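Local structure of uncharacterized protein (Bacteroides thetaiotaomicron VPI-5482, 3KNY) at residues E66-E71 and A98-T103; Y125-C130 and A144-K149. The protein is of unknown function, a two-domain protein of a gut Bacteroides that is probably made as a lipoprotein. One frame throughout, in Å; residues are numbered along the deposited sequence.

How the contacts relate
The two contacts lie on the same side of the chain's centre, their centres about 13 Å apart, and both segments of contact 1 precede those of contact 2 in sequence. Contact 1 sets the first turns of helix 66-84 against the loop that leaves strand 93-97; contact 2 is the hairpin of strands 124-134 and 140-149, part of a three-stranded antiparallel sheet. They touch through polar groups: Glu71 OE2 forms a salt bridge with Lys149 NZ at 2.7 Å, and Lys126 NZ probably hydrogen-bonds to the backbone oxygen of Asp99. The carboxy-terminal Pro218 bonds to side chains of both, so helix, loop, hairpin and chain end meet in one polar cluster.

Contact 1: E66-E71 and A98-T103; sequences EKRKKE and ADEDGT
The side chains of Arg68 and Glu100 run antiparallel alongside one another, and the close part of this contact is where they overlap. The Glu100 carboxylate sits against the aliphatic root of the arginine, with Glu100 CD 3.4 Å from Arg68 CB. Beyond it Arg68 turns, chi2 58° bringing CD near Glu100 CG. The buried guanidinium then reaches the loop backbone: Arg68 NH2 donates to Ala98 O at 2.8 Å, a bent bond (134° at the hydrogen) whose donor lies above the carbonyl plane. On the helix side Arg68 NH1 meets Glu71 OE1 in the guanidinium plane at 2.9 Å, a salt bridge that, with the Ala98 bond, would limit rotation of the group. NH1 also donates to Pro218 O, and the carbonyl oxygen of Asp99 lies over one guanidinium face. Glu100 does not pair with this charge; its OE2 is hydrogen-bonded to Ser65 OG, just before the helical segment.

Toward solvent the fit is looser. Exposed Lys67 brings CE no nearer than 4.1 Å to Glu100 OE2, and its NZ remains 4.5 Å from that oxygen, beyond a salt bridge. The same amine pairs instead with Glu71 OE2 at 3.5 Å, one turn along the helix. The result is an i to i+4 and i to i+3 salt-bridge network on a helix, its arginine tying helix 66-84 to the loop after strand 93-97.

Contact 2: Y125-C130 and A144-K149; sequences YKTNGC and AVTYKK
Lys126 and Tyr147 exchange a pair of backbone hydrogen bonds, Lys126 N to Tyr147 O and Tyr147 N to Lys126 O, both 2.9 Å. Two residues along, Asn128 N gives to Val145 O at 3.1 Å and Val145 N returns a bond to Asn128 O. Each N-H and C=O of these two pairs is thus satisfied across the hairpin. The same carbonyls also receive CA-H...O contacts, among them one from Thr127 CA to Val145 O at 3.3 Å.

These pairs alternate with the non-hydrogen-bonded pairs Tyr125-Lys148, Thr127-Thr146 and Gly129-Ala144, the regular register of an antiparallel beta hairpin. Strand 140-149 is the middle strand of its three-stranded sheet; Ala144 and Thr146 bond onward to strand 154-164.

On the face carrying Lys126 and Tyr147, both polar ends are satisfied elsewhere. With chi1 at 57°, Tyr147 CG is tucked over its own backbone, and the ring lies across Lys126, whose CB is over one face, offset toward the rim. Lys126 CE passes 3.5 Å from Tyr147 OH. That hydroxyl bonds to Pro218 OXT, and Lys126 NZ forms a salt bridge with the same terminal oxygen and a hydrogen bond with Asp99 O.

The other face is more exposed. There Lys148 CG lies over the centre of the Tyr125 ring, a CH-pi contact 3.6 Å from the centroid, while Thr127 OG1 and Thr146 OG1 stand 3.6 Å apart, touching without a hydrogen bond.

Contact 1: E66-E71 and A98-T103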
loop_
_atom_site.group_PDB
_atom_site.type_symbol
_atom_site.label_atom_id
_atom_site.label_comp_id
_atom_site.label_asym_id
_atom_site.label_seq_id
_atom_site.Cartn_x
_atom_site.Cartn_y
_atom_site.Cartn_z
ATOM N N GLU A 66 -3.281 22.554 2.408
ATOM C CA GLU A 66 -3.430 22.822 0.980
ATOM C C GLU A 66 -2.147 22.429 0.254
ATOM O O GLU A 66 -2.215 21.844 -0.825
ATOM C CB GLU A 66 -3.812 24.291 0.705
ATOM C CG GLU A 66 -5.180 24.721 1.282
ATOM C CD GLU A 66 -6.341 23.771 0.917
ATOM O OE1 GLU A 66 -6.477 23.382 -0.266
ATOM O OE2 GLU A 66 -7.132 23.410 1.815
ATOM N N LYS A 67 -0.986 22.715 0.847
ATOM C CA LYS A 67 0.296 22.284 0.272
ATOM C C LYS A 67 0.262 20.766 0.021
ATOM O O LYS A 67 0.675 20.294 -1.040
ATOM C CB LYS A 67 1.469 22.625 1.202
ATOM C CG LYS A 67 2.865 22.410 0.576
ATOM C CD LYS A 67 3.945 21.978 1.602
ATOM C CE LYS A 67 3.716 20.535 2.092
ATOM N NZ LYS A 67 4.871 19.918 2.809
ATOM N N ARG A 68 -0.253 20.027 1.006
ATOM C CA ARG A 68 -0.339 18.577 0.937
ATOM C C ARG A 68 -1.354 18.121 -0.098
ATOM O O ARG A 68 -1.041 17.266 -0.918
ATOM C CB ARG A 68 -0.678 17.994 2.304
ATOM C CG ARG A 68 -0.736 16.472 2.348
ATOM C CD ARG A 68 0.577 15.826 1.911
ATOM N NE ARG A 68 0.539 14.355 1.953
ATOM C CZ ARG A 68 1.511 13.559 1.489
ATOM N NH1 ARG A 68 2.599 14.089 0.944
ATOM N NH2 ARG A 68 1.405 12.230 1.560
ATOM N N LYS A 69 -2.562 18.680 -0.065
ATOM C CA LYS A 69 -3.560 18.346 -1.094
ATOM C C LYS A 69 -2.974 18.481 -2.500
ATOM O O LYS A 69 -3.263 17.664 -3.372
ATOM C CB LYS A 69 -4.792 19.250 -1.028
ATOM C CG LYS A 69 -5.827 18.901 0.007
ATOM C CD LYS A 69 -7.157 19.579 -0.345
ATOM C CE LYS A 69 -7.861 20.117 0.888
ATOM N NZ LYS A 69 -7.915 19.090 1.971
ATOM N N LYS A 70 -2.190 19.537 -2.728
ATOM C CA LYS A 70 -1.582 19.750 -4.034
ATOM C C LYS A 70 -0.679 18.566 -4.336
ATOM O O LYS A 70 -0.776 17.964 -5.404
ATOM C CB LYS A 70 -0.779 21.045 -4.090
ATOM C CG LYS A 70 -0.391 21.424 -5.510
ATOM C CD LYS A 70 0.352 22.750 -5.581
ATOM C CE LYS A 70 0.240 23.378 -6.966
ATOM N NZ LYS A 70 0.443 22.367 -8.042
ATOM N N GLU A 71 0.179 18.219 -3.378
ATOM C CA GLU A 71 1.065 17.066 -3.525
ATOM C C GLU A 71 0.269 15.805 -3.923
ATOM O O GLU A 71 0.496 15.224 -5.002
ATOM C CB GLU A 71 1.877 16.827 -2.236
ATOM C CG GLU A 71 3.099 17.745 -2.092
ATOM C CD GLU A 71 3.748 17.697 -0.713
ATOM O OE1 GLU A 71 3.450 16.777 0.077
ATOM O OE2 GLU A 71 4.566 18.597 -0.419
ATOM N N ALA A 98 0.663 8.687 2.663
ATOM C CA ALA A 98 1.332 8.993 3.924
ATOM C C ALA A 98 0.725 10.251 4.521
ATOM O O ALA A 98 0.155 11.090 3.804
ATOM C CB ALA A 98 2.806 9.183 3.714
ATOM N N ASP A 99 0.834 10.374 5.841
ATOM C CA ASP A 99 0.383 11.572 6.533
ATOM C C ASP A 99 1.324 12.736 6.229
ATOM O O ASP A 99 2.396 12.563 5.637
ATOM C CB ASP A 99 0.357 11.333 8.040
ATOM C CG ASP A 99 -0.798 10.463 8.480
ATOM O OD1 ASP A 99 -1.955 10.752 8.108
ATOM O OD2 ASP A 99 -0.544 9.499 9.226
ATOM N N GLU A 100 0.916 13.928 6.651
ATOM C CA GLU A 100 1.750 15.116 6.506
ATOM C C GLU A 100 2.813 15.132 7.627
ATOM O O GLU A 100 3.847 15.790 7.470
ATOM C CB GLU A 100 0.882 16.396 6.487
ATOM C CG GLU A 100 1.425 17.544 5.605
ATOM C CD GLU A 100 0.443 18.719 5.429
ATOM O OE1 GLU A 100 -0.746 18.591 5.788
ATOM O OE2 GLU A 100 0.854 19.774 4.901
ATOM N N ASP A 101 2.573 14.388 8.728
ATOM C CA ASP A 101 3.534 14.289 9.859
ATOM C C ASP A 101 4.963 14.224 9.321
ATOM O O ASP A 101 5.269 13.352 8.534
ATOM C CB ASP A 101 3.224 13.110 10.836
ATOM C CG ASP A 101 3.191 11.708 10.160
ATOM O OD1 ASP A 101 4.156 11.288 9.475
ATOM O OD2 ASP A 101 2.199 10.977 10.376
ATOM N N GLY A 102 5.818 15.165 9.707
ATOM C CA GLY A 102 7.163 15.272 9.124
ATOM C C GLY A 102 8.295 15.083 10.126
ATOM O O GLY A 102 8.354 14.042 10.796
ATOM N N THR A 103 9.179 16.097 10.185
ATOM C CA THR A 103 10.375 16.233 11.086
ATOM C C THR A 103 11.465 17.010 10.340
ATOM O O THR A 103 11.464 17.059 9.106
ATOM C CB THR A 103 10.994 14.892 11.652
ATOM O OG1 THR A 103 10.299 14.487 12.838
ATOM C CG2 THR A 103 12.476 15.072 12.017
#

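Contact 2: Y125-C130 and A144-K149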
loop_
_atom_site.group_PDB
_atom_site.type_symbol
_atom_site.label_atom_id
_atom_site.label_comp_id
_atom_site.label_asym_id
_atom_site.label_seq_id
_atom_site.Cartn_x
_atom_site.Cartn_y
_atom_site.Cartn_z
ATOM N N TYR A 125 11.524 14.667 7.031
ATOM C CA TYR A 125 11.913 13.307 7.412
ATOM C C TYR A 125 10.735 12.472 7.909
ATOM O O TYR A 125 10.279 12.657 9.043
ATOM C CB TYR A 125 12.973 13.375 8.514
ATOM C CG TYR A 125 14.392 13.276 8.008
ATOM C CD1 TYR A 125 14.881 12.059 7.504
ATOM C CD2 TYR A 125 15.260 14.386 8.043
ATOM C CE1 TYR A 125 16.183 11.947 7.032
ATOM C CE2 TYR A 125 16.571 14.287 7.574
ATOM C CZ TYR A 125 17.028 13.062 7.071
ATOM O OH TYR A 125 18.325 12.937 6.602
ATOM N N LYS A 126 10.284 11.513 7.098
ATOM C CA LYS A 126 9.038 10.805 7.373
ATOM C C LYS A 126 9.136 9.276 7.408
ATOM O O LYS A 126 9.947 8.690 6.718
ATOM C CB LYS A 126 7.992 11.194 6.309
ATOM C CG LYS A 126 7.911 12.690 5.967
ATOM C CD LYS A 126 6.492 13.165 5.603
ATOM C CE LYS A 126 6.036 12.773 4.221
ATOM N NZ LYS A 126 4.559 13.002 4.040
ATOM N N THR A 127 8.264 8.649 8.199
ATOM C CA THR A 127 8.021 7.213 8.156
ATOM C C THR A 127 6.647 6.925 7.574
ATOM O O THR A 127 5.701 7.641 7.829
ATOM C CB THR A 127 8.068 6.582 9.542
ATOM O OG1 THR A 127 9.242 7.031 10.219
ATOM C CG2 THR A 127 8.145 5.070 9.430
ATOM N N ASN A 128 6.538 5.875 6.780
ATOM C CA ASN A 128 5.259 5.419 6.281
ATOM C C ASN A 128 5.367 3.913 6.196
ATOM O O ASN A 128 6.436 3.351 6.283
ATOM C CB ASN A 128 4.911 6.052 4.919
ATOM C CG ASN A 128 3.450 5.761 4.451
ATOM O OD1 ASN A 128 3.205 5.514 3.263
ATOM N ND2 ASN A 128 2.492 5.794 5.386
ATOM N N GLY A 129 4.245 3.250 6.060
ATOM C CA GLY A 129 4.198 1.819 6.190
ATOM C C GLY A 129 3.081 1.291 5.356
ATOM O O GLY A 129 2.359 2.027 4.731
ATOM N N CYS A 130 2.898 -0.005 5.384
ATOM C CA CYS A 130 2.136 -0.622 4.337
ATOM C C CYS A 130 1.854 -2.094 4.626
ATOM O O CYS A 130 2.772 -2.839 4.913
ATOM C CB CYS A 130 3.051 -0.523 3.152
ATOM S SG CYS A 130 2.229 -0.967 1.880
ATOM N N ALA A 144 7.687 -1.082 6.367
ATOM C CA ALA A 144 7.859 0.281 6.917
ATOM C C ALA A 144 9.083 0.915 6.235
ATOM O O ALA A 144 10.020 0.243 5.913
ATOM C CB ALA A 144 8.044 0.240 8.395
ATOM N N VAL A 145 9.076 2.216 6.040
ATOM C CA VAL A 145 10.094 2.899 5.239
ATOM C C VAL A 145 10.338 4.244 5.854
ATOM O O VAL A 145 9.388 4.941 6.200
ATOM C CB VAL A 145 9.592 3.178 3.806
ATOM C CG1 VAL A 145 10.611 3.943 3.048
ATOM C CG2 VAL A 145 9.292 1.882 3.092
ATOM N N THR A 146 11.601 4.626 5.978
ATOM C CA THR A 146 11.945 5.961 6.444
ATOM C C THR A 146 12.605 6.663 5.300
ATOM O O THR A 146 13.442 6.078 4.638
ATOM C CB THR A 146 12.870 5.912 7.639
ATOM O OG1 THR A 146 12.134 5.386 8.743
ATOM C CG2 THR A 146 13.358 7.300 7.994
ATOM N N TYR A 147 12.237 7.917 5.070
ATOM C CA TYR A 147 12.736 8.649 3.923
ATOM C C TYR A 147 12.785 10.147 4.141
ATOM O O TYR A 147 12.221 10.678 5.103
ATOM C CB TYR A 147 11.871 8.349 2.698
ATOM C CG TYR A 147 10.385 8.649 2.860
ATOM C CD1 TYR A 147 9.533 7.754 3.509
ATOM C CD2 TYR A 147 9.823 9.809 2.335
ATOM C CE1 TYR A 147 8.166 8.024 3.651
ATOM C CE2 TYR A 147 8.453 10.081 2.459
ATOM C CZ TYR A 147 7.638 9.188 3.124
ATOM O OH TYR A 147 6.305 9.455 3.255
ATOM N N LYS A 148 13.473 10.814 3.218
ATOM C CA LYS A 148 13.554 12.254 3.185
ATOM C C LYS A 148 12.867 12.716 1.907
ATOM O O LYS A 148 13.160 12.227 0.818
ATOM C CB LYS A 148 15.012 12.682 3.188
ATOM C CG LYS A 148 15.293 13.916 4.025
ATOM C CD LYS A 148 16.721 14.410 3.831
ATOM C CE LYS A 148 16.965 14.834 2.379
ATOM N NZ LYS A 148 17.995 15.906 2.296
ATOM N N LYS A 149 11.917 13.625 2.047
ATOM C CA LYS A 149 11.197 14.164 0.902
ATOM C C LYS A 149 11.640 15.616 0.715
ATOM O O LYS A 149 11.769 16.359 1.689
ATOM C CB LYS A 149 9.680 14.079 1.122
ATOM C CG LYS A 149 8.854 14.597 -0.056
ATOM C CD LYS A 149 7.357 14.500 0.215
ATOM C CE LYS A 149 6.551 15.437 -0.690
ATOM N NZ LYS A 149 6.589 16.831 -0.164
#